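Local coordinates for TSC1 N-terminal domain (Chaetomium thermophilum, PDB 7A0M), which probably binds phosphoinositides at the lysosomal membrane, helping the TSC complex to reach lysosomes and regulate mTORC1 signalling, at residues B[143-148]-B[175-180]; B[147-152]-B[190-195]. One frame throughout, in Å; residues are numbered along the deposited sequence.

Contact 1: residues B[143-148]-B[175-180]; sequences PWLNRL and DALLAF
A buried, apolar contact between two nearly antiparallel helices brings Trp-144, Leu-145 and Leu-148 of helix 142-153 against Ala-176, Leu-177 and Phe-180 of helix 168-183, near the middle of the elongated domain. The segment axes approach to 9.9 Å at 156°, and no hydrogen bond links the two sides, so the fit of the side chains carries the contact. Phe-180 buries more area here than any other residue of the two segments. Its CG stands anti to the carbonyl carbon, beside the backbone N (chi1 -83°). The ring atoms CE1 and CZ lie against Trp-144, where Phe-180 CZ comes to 3.3 Å from CE3 of the indole. The five-membered ring of the indole and the phenyl ring are inclined at 32°, an oblique pairing. Trp-144 CB lies over one face of the phenyl ring, 3.5 Å from Phe-180 CE1.

Pairing of neighbouring antiparallel helices through apolar faces is the building principle of alpha-solenoids, and this chain, whose regular structure is helix without strand, is consistent with it. One turn further along helix 142-153, Leu-148 places CD1 3.6 Å from Ala-176 CB and equally close to CD2 of Phe-180. Leu-177 reaches the contact with the end of its side chain: its CD2 meets Leu-148 CB at 3.6 Å and Leu-145 CD2 at 3.7 Å. The same Leu-145 methyl packs on CB of Phe-180, the two side chains running past one another in opposite senses. Helices 89-105 and 113-125 extend the packing: Phe-93 meets the Trp-144 ring edge-to-face, and Phe-180 rests on Thr-121 and Leu-125.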
loop_
_atom_site.group_PDB
_atom_site.type_symbol
_atom_site.label_atom_id
_atom_site.label_comp_id
_atom_site.label_asym_id
_atom_site.label_seq_id
_atom_site.Cartn_x
_atom_site.Cartn_y
_atom_site.Cartn_z
ATOM N N PRO B 143 -23.349 -6.578 -41.933
ATOM C CA PRO B 143 -24.614 -7.254 -42.278
ATOM C C PRO B 143 -24.657 -8.704 -41.834
ATOM O O PRO B 143 -25.736 -9.213 -41.502
ATOM C CB PRO B 143 -24.674 -7.126 -43.806
ATOM C CG PRO B 143 -23.259 -6.960 -44.224
ATOM C CD PRO B 143 -22.655 -6.111 -43.147
ATOM N N TRP B 144 -23.510 -9.382 -41.823
ATOM C CA TRP B 144 -23.434 -10.720 -41.251
ATOM C C TRP B 144 -23.724 -10.660 -39.758
ATOM O O TRP B 144 -24.532 -11.431 -39.228
ATOM C CB TRP B 144 -22.031 -11.286 -41.482
ATOM C CG TRP B 144 -21.561 -11.293 -42.913
ATOM C CD1 TRP B 144 -21.032 -10.230 -43.587
ATOM C CD2 TRP B 144 -21.428 -12.424 -43.791
ATOM N NE1 TRP B 144 -20.659 -10.604 -44.852
ATOM C CE2 TRP B 144 -20.879 -11.947 -45.001
ATOM C CE3 TRP B 144 -21.750 -13.781 -43.687
ATOM C CZ2 TRP B 144 -20.647 -12.778 -46.096
ATOM C CZ3 TRP B 144 -21.515 -14.606 -44.778
ATOM C CH2 TRP B 144 -20.970 -14.100 -45.966
ATOM N N LEU B 145 -23.057 -9.732 -39.068
ATOM C CA LEU B 145 -23.184 -9.596 -37.620
ATOM C C LEU B 145 -24.594 -9.186 -37.204
ATOM O O LEU B 145 -25.141 -9.724 -36.233
ATOM C CB LEU B 145 -22.156 -8.580 -37.126
ATOM C CG LEU B 145 -20.712 -9.083 -37.123
ATOM C CD1 LEU B 145 -19.738 -7.921 -37.196
ATOM C CD2 LEU B 145 -20.452 -9.917 -35.883
ATOM N N ASN B 146 -25.194 -8.227 -37.917
ATOM C CA ASN B 146 -26.527 -7.756 -37.545
ATOM C C ASN B 146 -27.551 -8.880 -37.609
ATOM O O ASN B 146 -28.429 -8.979 -36.744
ATOM C CB ASN B 146 -26.958 -6.594 -38.440
ATOM C CG ASN B 146 -26.235 -5.304 -38.112
ATOM O OD1 ASN B 146 -25.695 -5.140 -37.018
ATOM N ND2 ASN B 146 -26.248 -4.368 -39.052
ATOM N N ARG B 147 -27.461 -9.733 -38.631
ATOM C CA ARG B 147 -28.339 -10.896 -38.696
ATOM C C ARG B 147 -28.117 -11.819 -37.506
ATOM O O ARG B 147 -29.077 -12.302 -36.895
ATOM C CB ARG B 147 -28.115 -11.642 -40.011
ATOM C CG ARG B 147 -28.931 -11.096 -41.168
ATOM C CD ARG B 147 -30.327 -11.686 -41.157
ATOM N NE ARG B 147 -30.403 -12.899 -41.967
ATOM C CZ ARG B 147 -31.231 -13.909 -41.727
ATOM N NH1 ARG B 147 -32.049 -13.866 -40.687
ATOM N NH2 ARG B 147 -31.232 -14.970 -42.524
ATOM N N LEU B 148 -26.855 -12.063 -37.153
ATOM C CA LEU B 148 -26.556 -12.885 -35.986
ATOM C C LEU B 148 -26.978 -12.194 -34.696
ATOM O O LEU B 148 -27.503 -12.841 -33.782
ATOM C CB LEU B 148 -25.064 -13.207 -35.952
ATOM C CG LEU B 148 -24.498 -14.057 -37.090
ATOM C CD1 LEU B 148 -23.017 -14.291 -36.873
ATOM C CD2 LEU B 148 -25.239 -15.383 -37.176
ATOM N N ASP B 175 -20.749 -18.781 -31.373
ATOM C CA ASP B 175 -19.488 -19.084 -32.044
ATOM C C ASP B 175 -19.347 -18.302 -33.345
ATOM O O ASP B 175 -18.245 -17.872 -33.701
ATOM C CB ASP B 175 -19.378 -20.586 -32.312
ATOM C CG ASP B 175 -19.284 -21.400 -31.036
ATOM O OD1 ASP B 175 -19.317 -20.801 -29.941
ATOM O OD2 ASP B 175 -19.177 -22.642 -31.129
ATOM N N ALA B 176 -20.452 -18.107 -34.070
ATOM C CA ALA B 176 -20.389 -17.327 -35.301
ATOM C C ALA B 176 -20.134 -15.854 -35.008
ATOM O O ALA B 176 -19.317 -15.216 -35.682
ATOM C CB ALA B 176 -21.674 -17.504 -36.108
ATOM N N LEU B 177 -20.817 -15.296 -34.005
ATOM C CA LEU B 177 -20.570 -13.908 -33.626
ATOM C C LEU B 177 -19.128 -13.710 -33.180
ATOM O O LEU B 177 -18.493 -12.709 -33.531
ATOM C CB LEU B 177 -21.534 -13.480 -32.519
ATOM C CG LEU B 177 -22.931 -13.024 -32.942
ATOM C CD1 LEU B 177 -23.870 -12.996 -31.748
ATOM C CD2 LEU B 177 -22.853 -11.653 -33.590
ATOM N N LEU B 178 -18.596 -14.652 -32.399
ATOM C CA LEU B 178 -17.202 -14.560 -31.977
ATOM C C LEU B 178 -16.255 -14.754 -33.155
ATOM O O LEU B 178 -15.207 -14.103 -33.229
ATOM C CB LEU B 178 -16.922 -15.583 -30.878
ATOM C CG LEU B 178 -17.525 -15.254 -29.510
ATOM C CD1 LEU B 178 -17.066 -16.254 -28.460
ATOM C CD2 LEU B 178 -17.177 -13.833 -29.094
ATOM N N ALA B 179 -16.604 -15.647 -34.084
ATOM C CA ALA B 179 -15.767 -15.854 -35.262
ATOM C C ALA B 179 -15.768 -14.622 -36.159
ATOM O O ALA B 179 -14.712 -14.184 -36.628
ATOM C CB ALA B 179 -16.239 -17.085 -36.036
ATOM N N PHE B 180 -16.949 -14.055 -36.413
ATOM C CA PHE B 180 -17.021 -12.814 -37.179
ATOM C C PHE B 180 -16.348 -11.670 -36.432
ATOM O O PHE B 180 -15.717 -10.801 -37.047
ATOM C CB PHE B 180 -18.477 -12.469 -37.492
ATOM C CG PHE B 180 -19.024 -13.181 -38.696
ATOM C CD1 PHE B 180 -18.783 -12.699 -39.970
ATOM C CD2 PHE B 180 -19.783 -14.329 -38.551
ATOM C CE1 PHE B 180 -19.287 -13.353 -41.078
ATOM C CE2 PHE B 180 -20.289 -14.984 -39.653
ATOM C CZ PHE B 180 -20.040 -14.498 -40.916
#

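Contact 2: residues B[147-152]-B[190-195]; sequences RLLVRW and NALNAF
Leu-149 is gripped from two levels of segment 190-195 of helix 185-196, by Ala-191 near its tip and by Phe-195 near its base. Its CG is anti to the carbonyl carbon (chi1 -79°), and chi2 of 170° sets the position of CD1. That methyl lies 3.6 Å from Ala-191 CB. The backbone carbonyl of Ala-191 stands just as near, so CD1 rests on main chain as well as side chain. The other methyl has a looser partner, Leu-149 CD2 being 4.2 Å from CD1 of Leu-192. Closer to the backbone, Leu-149 CB meets Phe-195 CE1 at 3.5 Å, approaching the ring obliquely. Val-150 comes to the same ring from a different direction: its CG2 lies at the edge, near the ring plane, 3.6 Å from Phe-195 CZ, and the two side chains cross at about a right angle. Phe-195 thus bridges two successive residues of helix 142-153.

Beyond this shell, Leu-208 of helix 199-214 packs on Leu-149, while Ala-205 and Leu-209 of the same helix touch Leu-192. Met-153 touches both Leu-192 and Phe-195. Arg-147 and Arg-151 tie helix 142-153 to helix 89-105 by salt bridges, both using Asp-101, whose negative charge would be expected to ease the closeness of the two guanidinium groups. The segment axes lie 10.5 Å apart and run in broadly the same sense, at 33°. Such a modestly inclined parallel packing, between helices separated in sequence by one antiparallel helix, is consistent with the helix packing of HEAT-like alpha-solenoids.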
loop_
_atom_site.group_PDB
_atom_site.type_symbol
_atom_site.label_atom_id
_atom_site.label_comp_id
_atom_site.label_asym_id
_atom_site.label_seq_id
_atom_site.Cartn_x
_atom_site.Cartn_y
_atom_site.Cartn_z
ATOM N N ARG B 147 -27.461 -9.733 -38.631
ATOM C CA ARG B 147 -28.339 -10.896 -38.696
ATOM C C ARG B 147 -28.117 -11.819 -37.506
ATOM O O ARG B 147 -29.077 -12.302 -36.895
ATOM C CB ARG B 147 -28.115 -11.642 -40.011
ATOM C CG ARG B 147 -28.931 -11.096 -41.168
ATOM C CD ARG B 147 -30.327 -11.686 -41.157
ATOM N NE ARG B 147 -30.403 -12.899 -41.967
ATOM C CZ ARG B 147 -31.231 -13.909 -41.727
ATOM N NH1 ARG B 147 -32.049 -13.866 -40.687
ATOM N NH2 ARG B 147 -31.232 -14.970 -42.524
ATOM N N LEU B 148 -26.855 -12.063 -37.153
ATOM C CA LEU B 148 -26.556 -12.885 -35.986
ATOM C C LEU B 148 -26.978 -12.194 -34.696
ATOM O O LEU B 148 -27.503 -12.841 -33.782
ATOM C CB LEU B 148 -25.064 -13.207 -35.952
ATOM C CG LEU B 148 -24.498 -14.057 -37.090
ATOM C CD1 LEU B 148 -23.017 -14.291 -36.873
ATOM C CD2 LEU B 148 -25.239 -15.383 -37.176
ATOM N N LEU B 149 -26.746 -10.882 -34.601
ATOM C CA LEU B 149 -27.070 -10.147 -33.381
ATOM C C LEU B 149 -28.566 -10.162 -33.101
ATOM O O LEU B 149 -28.994 -10.478 -31.986
ATOM C CB LEU B 149 -26.561 -8.710 -33.479
ATOM C CG LEU B 149 -25.071 -8.520 -33.209
ATOM C CD1 LEU B 149 -24.643 -7.109 -33.561
ATOM C CD2 LEU B 149 -24.765 -8.829 -31.759
ATOM N N VAL B 150 -29.378 -9.814 -34.102
ATOM C CA VAL B 150 -30.825 -9.756 -33.901
ATOM C C VAL B 150 -31.356 -11.100 -33.413
ATOM O O VAL B 150 -32.176 -11.163 -32.489
ATOM C CB VAL B 150 -31.525 -9.305 -35.197
ATOM C CG1 VAL B 150 -32.955 -9.834 -35.251
ATOM C CG2 VAL B 150 -31.521 -7.790 -35.303
ATOM N N ARG B 151 -30.889 -12.190 -34.006
ATOM C CA ARG B 151 -31.314 -13.508 -33.545
ATOM C C ARG B 151 -30.754 -13.855 -32.168
ATOM O O ARG B 151 -31.386 -14.602 -31.409
ATOM C CB ARG B 151 -30.938 -14.532 -34.603
ATOM C CG ARG B 151 -31.574 -14.118 -35.910
ATOM C CD ARG B 151 -32.521 -15.150 -36.429
ATOM N NE ARG B 151 -33.021 -14.768 -37.742
ATOM C CZ ARG B 151 -33.949 -13.832 -37.911
ATOM N NH1 ARG B 151 -34.455 -13.208 -36.855
ATOM N NH2 ARG B 151 -34.395 -13.537 -39.121
ATOM N N TRP B 152 -29.565 -13.354 -31.840
ATOM C CA TRP B 152 -28.993 -13.622 -30.530
ATOM C C TRP B 152 -29.698 -12.848 -29.424
ATOM O O TRP B 152 -29.657 -13.278 -28.267
ATOM C CB TRP B 152 -27.501 -13.290 -30.538
ATOM C CG TRP B 152 -26.783 -13.761 -29.322
ATOM C CD1 TRP B 152 -26.237 -14.992 -29.120
ATOM C CD2 TRP B 152 -26.522 -13.004 -28.135
ATOM N NE1 TRP B 152 -25.657 -15.054 -27.878
ATOM C CE2 TRP B 152 -25.817 -13.845 -27.253
ATOM C CE3 TRP B 152 -26.818 -11.698 -27.733
ATOM C CZ2 TRP B 152 -25.402 -13.423 -25.993
ATOM C CZ3 TRP B 152 -26.405 -11.281 -26.482
ATOM C CH2 TRP B 152 -25.705 -12.140 -25.627
ATOM N N ASN B 190 -19.006 -1.924 -33.737
ATOM C CA ASN B 190 -19.922 -0.983 -34.375
ATOM C C ASN B 190 -21.338 -1.543 -34.401
ATOM O O ASN B 190 -22.304 -0.839 -34.083
ATOM C CB ASN B 190 -19.452 -0.656 -35.793
ATOM C CG ASN B 190 -18.610 0.601 -35.857
ATOM O OD1 ASN B 190 -17.525 0.608 -36.437
ATOM N ND2 ASN B 190 -19.107 1.676 -35.255
ATOM N N ALA B 191 -21.479 -2.814 -34.784
ATOM C CA ALA B 191 -22.795 -3.441 -34.820
ATOM C C ALA B 191 -23.376 -3.601 -33.420
ATOM O O ALA B 191 -24.592 -3.481 -33.230
ATOM C CB ALA B 191 -22.708 -4.793 -35.527
ATOM N N LEU B 192 -22.525 -3.877 -32.428
ATOM C CA LEU B 192 -23.014 -4.041 -31.063
ATOM C C LEU B 192 -23.485 -2.719 -30.470
ATOM O O LEU B 192 -24.374 -2.709 -29.610
ATOM C CB LEU B 192 -21.926 -4.660 -30.184
ATOM C CG LEU B 192 -22.336 -5.038 -28.759
ATOM C CD1 LEU B 192 -23.383 -6.142 -28.779
ATOM C CD2 LEU B 192 -21.127 -5.452 -27.936
ATOM N N ASN B 193 -22.905 -1.601 -30.915
ATOM C CA ASN B 193 -23.263 -0.298 -30.361
ATOM C C ASN B 193 -24.738 0.022 -30.566
ATOM O O ASN B 193 -25.350 0.688 -29.722
ATOM C CB ASN B 193 -22.390 0.791 -30.982
ATOM C CG ASN B 193 -22.693 2.170 -30.427
ATOM O OD1 ASN B 193 -22.289 2.507 -29.314
ATOM N ND2 ASN B 193 -23.407 2.976 -31.204
ATOM N N ALA B 194 -25.322 -0.428 -31.679
ATOM C CA ALA B 194 -26.743 -0.193 -31.918
ATOM C C ALA B 194 -27.604 -0.846 -30.843
ATOM O O ALA B 194 -28.608 -0.270 -30.407
ATOM C CB ALA B 194 -27.136 -0.705 -33.303
ATOM N N PHE B 195 -27.228 -2.047 -30.402
ATOM C CA PHE B 195 -27.975 -2.728 -29.352
ATOM C C PHE B 195 -27.668 -2.182 -27.963
ATOM O O PHE B 195 -28.496 -2.333 -27.057
ATOM C CB PHE B 195 -27.701 -4.233 -29.396
ATOM C CG PHE B 195 -28.286 -4.919 -30.599
ATOM C CD1 PHE B 195 -27.588 -4.981 -31.793
ATOM C CD2 PHE B 195 -29.540 -5.506 -30.531
ATOM C CE1 PHE B 195 -28.132 -5.611 -32.899
ATOM C CE2 PHE B 195 -30.087 -6.140 -31.631
ATOM C CZ PHE B 195 -29.381 -6.192 -32.816
#

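Followed from the N terminus, the chain enters helix 142-153, which supplies the first partner of both contacts. It then passes through a linker that is partly unmodelled before helix 168-183 returns antiparallel and closes a 26-residue loop at contact 1. Helix 185-196 follows directly, and contact 2 closes a longer loop of 37 residues. The order of segments is 143-148, 147-152, 175-180, 190-195, so the two loops cross, and the first segments share Arg-147 and Leu-148. Three consecutive helices are thereby tied into one packed unit. The contacts also meet directly: Leu-177 CD2 lies 3.9 Å from Leu-149 CG, and Leu-145 CB 4.1 Å from Ala-191 CB.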